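Local coordinates for aminoglycoside phosphotransferase (Alicyclobacillus acidocaldarius subsp. acidocaldarius, PDB 4PDY), which probably transfers a phosphoryl group to a small-molecule substrate in the manner of kinase-like phosphotransferases, at residues A56-S61 and T104-E109; P21-A26 and N43-T48; A65-M70 and A95-H100. All blocks are in the same frame, centred on the assembly; numbering follows the deposited sequence. Where two conformers were deposited one is given.

Contact 1 (A56-S61 and T104-E109); sequences AAKRSS and TYYVTE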
loop_
_atom_site.group_PDB
_atom_site.type_symbol
_atom_site.label_atom_id
_atom_site.label_comp_id
_atom_site.label_asym_id
_atom_site.label_seq_id
_atom_site.Cartn_x
_atom_site.Cartn_y
_atom_site.Cartn_z
ATOM N N ALA A 56 8.696 16.737 9.717
ATOM C CA ALA A 56 8.812 15.294 9.857
ATOM C C ALA A 56 10.177 14.857 9.326
ATOM O O ALA A 56 10.464 15.075 8.140
ATOM C CB ALA A 56 7.721 14.618 9.039
ATOM N N ALA A 57 10.991 14.239 10.165
ATOM C CA ALA A 57 12.305 13.751 9.768
ATOM C C ALA A 57 12.263 12.224 9.743
ATOM O O ALA A 57 11.810 11.585 10.679
ATOM C CB ALA A 57 13.343 14.254 10.744
ATOM N N LYS A 58 12.719 11.660 8.632
ATOM C CA LYS A 58 12.687 10.227 8.420
ATOM C C LYS A 58 14.105 9.667 8.342
ATOM O O LYS A 58 14.918 10.160 7.554
ATOM C CB LYS A 58 11.963 9.926 7.110
ATOM C CG LYS A 58 11.901 8.430 6.749
ATOM C CD LYS A 58 11.048 7.623 7.717
ATOM C CE LYS A 58 11.006 6.131 7.385
ATOM N NZ LYS A 58 10.231 5.889 6.146
ATOM N N ARG A 59 14.368 8.665 9.174
ATOM C CA ARG A 59 15.539 7.832 9.071
ATOM C C ARG A 59 15.177 6.687 8.121
ATOM O O ARG A 59 14.229 5.924 8.378
ATOM C CB ARG A 59 15.908 7.261 10.423
ATOM C CG ARG A 59 17.116 6.350 10.385
ATOM C CD ARG A 59 17.398 5.700 11.724
ATOM N NE ARG A 59 18.066 6.605 12.667
ATOM C CZ ARG A 59 17.564 7.083 13.804
ATOM N NH1 ARG A 59 16.321 6.831 14.200
ATOM N NH2 ARG A 59 18.345 7.840 14.560
ATOM N N SER A 60 15.920 6.585 7.026
ATOM C CA SER A 60 15.640 5.600 5.992
ATOM C C SER A 60 16.899 4.797 5.675
ATOM O O SER A 60 18.015 5.198 6.011
ATOM C CB SER A 60 15.111 6.305 4.735
ATOM O OG SER A 60 14.811 5.384 3.689
ATOM N N SER A 61 16.709 3.638 5.051
ATOM C CA SER A 61 17.811 2.878 4.496
ATOM C C SER A 61 17.850 2.964 2.968
ATOM O O SER A 61 18.674 2.299 2.354
ATOM C CB SER A 61 17.770 1.440 5.012
ATOM O OG SER A 61 18.211 1.407 6.371
ATOM N N THR A 104 20.061 7.235 5.492
ATOM C CA THR A 104 19.707 8.379 4.682
ATOM C C THR A 104 18.554 9.076 5.398
ATOM O O THR A 104 17.505 8.499 5.594
ATOM C CB THR A 104 19.256 7.938 3.263
ATOM O OG1 THR A 104 20.330 7.225 2.635
ATOM C CG2 THR A 104 18.824 9.121 2.400
ATOM N N TYR A 105 18.776 10.315 5.811
ATOM C CA TYR A 105 17.758 11.118 6.473
ATOM C C TYR A 105 17.174 12.117 5.501
ATOM O O TYR A 105 17.911 12.771 4.769
ATOM C CB TYR A 105 18.392 11.869 7.646
ATOM C CG TYR A 105 18.925 10.970 8.737
ATOM C CD1 TYR A 105 18.087 10.503 9.747
ATOM C CD2 TYR A 105 20.248 10.561 8.742
ATOM C CE1 TYR A 105 18.564 9.690 10.751
ATOM C CE2 TYR A 105 20.728 9.718 9.729
ATOM C CZ TYR A 105 19.884 9.263 10.715
ATOM O OH TYR A 105 20.360 8.475 11.737
ATOM N N TYR A 106 15.858 12.271 5.544
ATOM C CA TYR A 106 15.222 13.352 4.797
ATOM C C TYR A 106 14.074 13.924 5.585
ATOM O O TYR A 106 13.511 13.247 6.432
ATOM C CB TYR A 106 14.801 12.892 3.375
ATOM C CG TYR A 106 13.755 11.814 3.332
ATOM C CD1 TYR A 106 12.412 12.128 3.339
ATOM C CD2 TYR A 106 14.109 10.474 3.209
ATOM C CE1 TYR A 106 11.430 11.163 3.325
ATOM C CE2 TYR A 106 13.125 9.494 3.183
ATOM C CZ TYR A 106 11.783 9.839 3.220
ATOM O OH TYR A 106 10.783 8.886 3.182
ATOM N N VAL A 107 13.774 15.186 5.294
ATOM C CA VAL A 107 12.873 15.991 6.101
ATOM C C VAL A 107 11.806 16.571 5.184
ATOM O O VAL A 107 12.102 17.034 4.078
ATOM C CB VAL A 107 13.669 17.129 6.787
ATOM C CG1 VAL A 107 12.748 18.036 7.569
ATOM C CG2 VAL A 107 14.765 16.585 7.704
ATOM N N THR A 108 10.570 16.587 5.684
ATOM C CA THR A 108 9.473 17.265 5.003
ATOM C C THR A 108 8.774 18.236 5.944
ATOM O O THR A 108 8.881 18.174 7.188
ATOM C CB THR A 108 8.404 16.304 4.450
ATOM O OG1 THR A 108 7.734 15.634 5.510
ATOM C CG2 THR A 108 9.002 15.256 3.528
ATOM N N GLU A 109 8.080 19.188 5.334
ATOM C CA GLU A 109 7.170 20.044 6.086
ATOM C C GLU A 109 6.156 19.108 6.721
ATOM O O GLU A 109 5.852 18.045 6.163
ATOM C CB GLU A 109 6.454 21.053 5.163
ATOM C CG GLU A 109 7.353 21.995 4.358
ATOM C CD GLU A 109 8.066 23.095 5.161
ATOM O OE1 GLU A 109 7.658 23.426 6.294
ATOM O OE2 GLU A 109 9.056 23.660 4.635
HETATM O O HOH W 1 10.486 12.998 6.164
#
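Six main-chain hydrogen bonds join strands 54-60 and 103-109, antiparallel neighbours in the N-lobe sheet of the kinase-like fold. The straightest runs from K58 N to Y106 O at 2.8 Å, almost along the C=O axis. At the S60-T104 end both donors stand above the acceptor's carbonyl plane. One water donates to A56 O (2.9 Å) and Y106 O (3.0 Å), giving each oxygen a second donor.

On the face of K58 and Y106, the tyrosine takes the crowded position between N and carbonyl carbon (chi1 64°), which brings its ring alongside the lysine, and K58 CB makes a CH-pi contact over it, 4.0 Å from the centroid. On the other face, R59 and Y105 run side by side with the guanidinium and ring planes 73° apart. R59 CB and CG lie against Y105 CE1, and R59 NE donates to Y105 OH, 3.1 Å away and tilted from the guanidinium plane, while R59 NH1 bonds P21 O.

K58 NZ forms a salt bridge with E245, whose OE2 also bonds Y106 OH, and a long, weak ion pair with D243. A56 and K58 probably correspond to the alanine and lysine of the VAIK motif of protein kinases and D243 to the metal-binding aspartate; a bound histidine touches A56, consistent with this face bordering the nucleotide site, where the carboxylates are likely to keep K58 charged.

Contact 2 (P21-A26 and N43-T48); sequences PLIPQA and NIEVWT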
loop_
_atom_site.group_PDB
_atom_site.type_symbol
_atom_site.label_atom_id
_atom_site.label_comp_id
_atom_site.label_asym_id
_atom_site.label_seq_id
_atom_site.Cartn_x
_atom_site.Cartn_y
_atom_site.Cartn_z
ATOM N N PRO A 21 15.670 5.192 18.358
ATOM C CA PRO A 21 16.817 6.064 18.621
ATOM C C PRO A 21 16.589 7.510 18.087
ATOM O O PRO A 21 16.067 7.694 16.999
ATOM C CB PRO A 21 17.975 5.360 17.891
ATOM C CG PRO A 21 17.496 3.979 17.608
ATOM C CD PRO A 21 16.008 4.051 17.492
ATOM N N LEU A 22 16.923 8.526 18.876
ATOM C CA LEU A 22 16.843 9.900 18.393
ATOM C C LEU A 22 17.809 10.071 17.230
ATOM O O LEU A 22 18.891 9.464 17.199
ATOM C CB LEU A 22 17.167 10.917 19.496
ATOM C CG LEU A 22 16.015 11.335 20.415
ATOM C CD1 LEU A 22 16.592 12.023 21.637
ATOM C CD2 LEU A 22 15.011 12.244 19.711
ATOM N N ILE A 23 17.411 10.879 16.265
ATOM C CA ILE A 23 18.304 11.251 15.183
ATOM C C ILE A 23 19.505 11.996 15.781
ATOM O O ILE A 23 19.322 12.839 16.662
ATOM C CB ILE A 23 17.557 12.089 14.118
ATOM C CG1 ILE A 23 16.460 11.226 13.481
ATOM C CG2 ILE A 23 18.522 12.697 13.099
ATOM C CD1 ILE A 23 15.575 11.936 12.498
ATOM N N PRO A 24 20.728 11.716 15.301
ATOM C CA PRO A 24 21.864 12.455 15.850
ATOM C C PRO A 24 21.723 13.969 15.632
ATOM O O PRO A 24 21.286 14.403 14.579
ATOM C CB PRO A 24 23.069 11.876 15.086
ATOM C CG PRO A 24 22.616 10.523 14.684
ATOM C CD PRO A 24 21.167 10.654 14.376
ATOM N N GLN A 25 22.093 14.763 16.631
ATOM C CA GLN A 25 22.037 16.220 16.513
ATOM C C GLN A 25 22.795 16.735 15.313
ATOM O O GLN A 25 22.387 17.723 14.700
ATOM C CB GLN A 25 22.593 16.882 17.769
ATOM C CG GLN A 25 22.593 18.410 17.757
ATOM C CD GLN A 25 21.207 19.019 17.611
ATOM O OE1 GLN A 25 20.280 18.676 18.351
ATOM N NE2 GLN A 25 21.064 19.944 16.657
ATOM N N ALA A 26 23.904 16.089 14.948
ATOM C CA ALA A 26 24.690 16.576 13.813
ATOM C C ALA A 26 23.856 16.575 12.521
ATOM O O ALA A 26 24.073 17.403 11.646
ATOM C CB ALA A 26 25.963 15.770 13.633
ATOM N N ASN A 43 7.022 6.158 12.970
ATOM C CA ASN A 43 8.276 5.893 12.251
ATOM C C ASN A 43 8.959 7.154 11.726
ATOM O O ASN A 43 9.873 7.067 10.910
ATOM C CB ASN A 43 8.068 4.899 11.113
ATOM C CG ASN A 43 7.367 5.513 9.926
ATOM O OD1 ASN A 43 6.838 6.619 10.009
ATOM N ND2 ASN A 43 7.373 4.802 8.799
ATOM N N ILE A 44 8.521 8.319 12.204
ATOM C CA ILE A 44 9.239 9.559 11.948
ATOM C C ILE A 44 9.593 10.238 13.257
ATOM O O ILE A 44 9.168 9.814 14.335
ATOM C CB ILE A 44 8.483 10.510 10.994
ATOM C CG1 ILE A 44 7.090 10.875 11.519
ATOM C CG2 ILE A 44 8.383 9.908 9.598
ATOM C CD1 ILE A 44 7.093 12.026 12.472
ATOM N N GLU A 45 10.443 11.233 13.136
ATOM C CA GLU A 45 10.759 12.112 14.243
ATOM C C GLU A 45 10.189 13.484 13.949
ATOM O O GLU A 45 10.336 14.015 12.862
ATOM C CB GLU A 45 12.276 12.191 14.409
ATOM C CG GLU A 45 12.714 12.805 15.715
ATOM C CD GLU A 45 14.216 12.723 15.919
ATOM O OE1 GLU A 45 14.716 11.639 16.296
ATOM O OE2 GLU A 45 14.903 13.743 15.711
ATOM N N VAL A 46 9.520 14.061 14.942
ATOM C CA VAL A 46 8.947 15.390 14.811
ATOM C C VAL A 46 9.957 16.410 15.315
ATOM O O VAL A 46 10.466 16.269 16.424
ATOM C CB VAL A 46 7.643 15.514 15.619
ATOM C CG1 VAL A 46 7.011 16.909 15.483
ATOM C CG2 VAL A 46 6.681 14.431 15.196
ATOM N N TRP A 47 10.258 17.402 14.498
ATOM C CA TRP A 47 11.128 18.517 14.849
ATOM C C TRP A 47 10.292 19.797 14.930
ATOM O O TRP A 47 9.519 20.072 14.023
ATOM C CB TRP A 47 12.177 18.732 13.766
ATOM C CG TRP A 47 13.171 17.655 13.595
ATOM C CD1 TRP A 47 13.295 16.499 14.321
ATOM C CD2 TRP A 47 14.215 17.625 12.613
ATOM N NE1 TRP A 47 14.368 15.757 13.855
ATOM C CE2 TRP A 47 14.949 16.442 12.816
ATOM C CE3 TRP A 47 14.622 18.507 11.615
ATOM C CZ2 TRP A 47 16.038 16.105 12.019
ATOM C CZ3 TRP A 47 15.703 18.169 10.826
ATOM C CH2 TRP A 47 16.406 16.988 11.051
ATOM N N THR A 48 10.461 20.580 15.999
ATOM C CA THR A 48 9.652 21.753 16.218
ATOM C C THR A 48 10.549 22.968 16.465
ATOM O O THR A 48 11.521 22.858 17.222
ATOM C CB THR A 48 8.722 21.500 17.416
ATOM O OG1 THR A 48 7.970 20.293 17.192
ATOM C CG2 THR A 48 7.766 22.610 17.585
HETATM O O HOH W 2 13.467 9.130 16.314
#
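In the N-lobe of this kinase-like fold, the extended chain leading into helix 25-28 runs past strand 44-49 and is caught by one acid, E45. The E45 side chain is extended, with CG anti to the backbone N (chi1 -166°), so the carboxylate reaches the main chain at I23. There E45 OE1 accepts I23 N on its syn lone pair, 2.8 Å away and nearly straight at 171°. The other oxygen, OE2, has a salt bridge to R38, which also bonds I23 O and whose charge would be expected to keep the buried E45 ionised.

I23 crosses the glutamate obliquely. Its CG1 presses on the carboxylate, 3.3 Å from E45 OE1, while CD1 reaches past it to W47 CZ2 at 4.2 Å. L22 crosses E45 at about a right angle and brings its CD2 to 3.5 Å from E45 OE1. A water donates to both P21 O and E45 OE1, so OE1 is held by two donors. The indole of W47 presents its edge to the carboxyl carbon, and W47 NE1 donates to the anti lone pair of E45 OE2 at 2.8 Å, with that oxygen close to the ring plane.

Contact 3 (A65-M70 and A95-H100); sequences AHCRIM and APYVRH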
loop_
_atom_site.group_PDB
_atom_site.type_symbol
_atom_site.label_atom_id
_atom_site.label_comp_id
_atom_site.label_asym_id
_atom_site.label_seq_id
_atom_site.Cartn_x
_atom_site.Cartn_y
_atom_site.Cartn_z
ATOM N N ALA A 65 20.970 7.770 -4.173
ATOM C CA ALA A 65 20.521 7.880 -5.568
ATOM C C ALA A 65 18.997 7.697 -5.687
ATOM O O ALA A 65 18.342 8.358 -6.491
ATOM C CB ALA A 65 21.232 6.870 -6.441
ATOM N N HIS A 66 18.461 6.796 -4.874
ATOM C CA HIS A 66 17.034 6.532 -4.831
ATOM C C HIS A 66 16.301 7.745 -4.261
ATOM O O HIS A 66 15.296 8.199 -4.783
ATOM C CB HIS A 66 16.789 5.246 -4.045
ATOM C CG HIS A 66 15.360 4.835 -3.936
ATOM N ND1 HIS A 66 14.978 3.715 -3.233
ATOM C CD2 HIS A 66 14.213 5.406 -4.381
ATOM C CE1 HIS A 66 13.663 3.613 -3.244
ATOM N NE2 HIS A 66 13.173 4.632 -3.926
ATOM N N CYS A 67 16.858 8.312 -3.196
ATOM C CA CYS A 67 16.244 9.523 -2.634
ATOM C C CYS A 67 16.169 10.645 -3.683
ATOM O O CYS A 67 15.159 11.336 -3.793
ATOM C CB CYS A 67 16.994 9.984 -1.377
ATOM S SG CYS A 67 16.161 11.258 -0.427
ATOM N N ARG A 68 17.233 10.807 -4.459
ATOM C CA ARG A 68 17.247 11.812 -5.508
ATOM C C ARG A 68 16.175 11.613 -6.579
ATOM O O ARG A 68 15.468 12.572 -6.916
ATOM C CB ARG A 68 18.632 11.953 -6.130
ATOM C CG ARG A 68 19.622 12.546 -5.141
ATOM C CD ARG A 68 20.951 12.811 -5.798
ATOM N NE ARG A 68 21.903 13.348 -4.833
ATOM C CZ ARG A 68 22.025 14.631 -4.507
ATOM N NH1 ARG A 68 21.255 15.571 -5.051
ATOM N NH2 ARG A 68 22.931 14.970 -3.600
ATOM N N ILE A 69 16.047 10.393 -7.125
ATOM C CA ILE A 69 14.995 10.176 -8.119
ATOM C C ILE A 69 13.595 10.336 -7.514
ATOM O O ILE A 69 12.669 10.800 -8.191
ATOM C CB ILE A 69 15.164 8.861 -8.896
ATOM C CG1 ILE A 69 14.251 8.898 -10.135
ATOM C CG2 ILE A 69 14.853 7.664 -8.033
ATOM C CD1 ILE A 69 14.365 7.696 -11.042
HETATM N N MSE A 70 13.446 9.947 -6.253
HETATM C CA MSE A 70 12.173 10.092 -5.573
HETATM C C MSE A 70 11.763 11.565 -5.520
HETATM O O MSE A 70 10.628 11.931 -5.844
HETATM C CB MSE A 70 12.290 9.454 -4.182
HETATM C CG MSE A 70 10.975 9.415 -3.436
HETATM SE SE MSE A 70 11.243 8.636 -1.652
HETATM C CE MSE A 70 12.376 10.042 -0.916
ATOM N N ALA A 95 21.093 20.087 -0.311
ATOM C CA ALA A 95 20.956 18.646 -0.536
ATOM C C ALA A 95 19.583 18.186 -0.070
ATOM O O ALA A 95 19.047 18.720 0.897
ATOM C CB ALA A 95 22.026 17.878 0.205
ATOM N N PRO A 96 18.991 17.196 -0.753
ATOM C CA PRO A 96 17.662 16.716 -0.341
ATOM C C PRO A 96 17.659 15.677 0.797
ATOM O O PRO A 96 16.603 15.255 1.234
ATOM C CB PRO A 96 17.110 16.105 -1.637
ATOM C CG PRO A 96 18.334 15.649 -2.336
ATOM C CD PRO A 96 19.416 16.624 -2.044
ATOM N N TYR A 97 18.843 15.275 1.261
ATOM C CA TYR A 97 18.982 14.305 2.342
ATOM C C TYR A 97 20.282 14.594 3.061
ATOM O O TYR A 97 21.106 15.351 2.552
ATOM C CB TYR A 97 18.999 12.861 1.765
ATOM C CG TYR A 97 20.164 12.636 0.821
ATOM C CD1 TYR A 97 21.440 12.385 1.284
ATOM C CD2 TYR A 97 19.995 12.793 -0.528
ATOM C CE1 TYR A 97 22.505 12.252 0.428
ATOM C CE2 TYR A 97 21.054 12.648 -1.414
ATOM C CZ TYR A 97 22.310 12.397 -0.926
ATOM O OH TYR A 97 23.368 12.266 -1.776
ATOM N N VAL A 98 20.454 13.917 4.193
ATOM C CA VAL A 98 21.729 13.826 4.890
ATOM C C VAL A 98 22.056 12.334 4.987
ATOM O O VAL A 98 21.227 11.555 5.428
ATOM C CB VAL A 98 21.686 14.438 6.316
ATOM C CG1 VAL A 98 23.001 14.255 7.045
ATOM C CG2 VAL A 98 21.342 15.904 6.248
ATOM N N ARG A 99 23.279 11.984 4.636
ATOM C CA ARG A 99 23.749 10.613 4.765
ATOM C C ARG A 99 24.681 10.589 5.977
ATOM O O ARG A 99 25.670 11.319 6.001
ATOM C CB ARG A 99 24.494 10.197 3.497
ATOM C CG ARG A 99 25.013 8.789 3.484
ATOM C CD ARG A 99 23.881 7.809 3.258
ATOM N NE ARG A 99 24.417 6.478 3.263
ATOM C CZ ARG A 99 23.704 5.376 3.333
ATOM N NH1 ARG A 99 22.379 5.432 3.376
ATOM N NH2 ARG A 99 24.333 4.209 3.326
ATOM N N HIS A 100 24.377 9.753 6.956
ATOM C CA HIS A 100 25.204 9.680 8.171
ATOM C C HIS A 100 24.996 8.334 8.860
ATOM O O HIS A 100 23.857 7.878 9.025
ATOM C CB HIS A 100 24.828 10.820 9.119
ATOM C CG HIS A 100 25.708 10.941 10.322
ATOM N ND1 HIS A 100 27.040 11.273 10.239
ATOM C CD2 HIS A 100 25.424 10.837 11.642
ATOM C CE1 HIS A 100 27.547 11.347 11.456
ATOM N NE2 HIS A 100 26.588 11.080 12.325
HETATM O O HOH W 3 23.508 10.441 -4.445
#
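The guanidinium of R68 rests one face on the edge of the Y97 ring and on the ring of P96. Its plane stands 79° from that of the tyrosine, so the pair is not a flat stack: Y97 CE2 lies over the guanidinium face, and R68 NE lies near the tyrosine plane, 3.6 Å from CE2. R68 NH2 donates a long bond of 3.3 Å to Y97 OH, the hydroxyl oxygen lying 25° out of the guanidinium plane. P96 meets the same group through CD, 3.7 Å from R68 NH1. On the residue before R68, C67 SG touches Y97 CB at 3.9 Å and makes an oblique sulfur-aromatic contact with the ring.

R68 is extended from CG to NE and crosses the tyrosine at about a right angle, while Y97 holds CG in the crowded position between N and carbonyl carbon (chi1 61°). A water lies near Y97 OH at 3.2 Å and takes a weak bond from R68 NE. An alanine in place of Y97 would probably loosen R68, which would lose both its hydrogen-bond acceptor and the ring edge under its guanidinium.

Further out, P64 packs on Y97, V71 on P96 and I62 on C67. The contact thus lays helix 64-79, placed like the αC helix of protein kinases, against the loop entering strand 98-100, which pairs with strand 103-109.

How the contacts relate
All three contacts belong to the N-lobe and share its sheet, with contact 1 in the middle: its centre is about 9 Å from that of each other contact, whereas the centres of contacts 2 and 3 are about 17 Å apart. Contact 2 joins it through A57 N and E45 O (2.8 Å) and through R59 NH1 and P21 O (2.9 Å). Contact 3 joins it through Y105 N and V98 O (2.8 Å), its segments lying in the chain between those of contact 1. The bound histidine touches contact 1, about 4 Å from the side chain of A56, in a pocket that includes W110 and V111; the E45 side chain is about 10 Å from it.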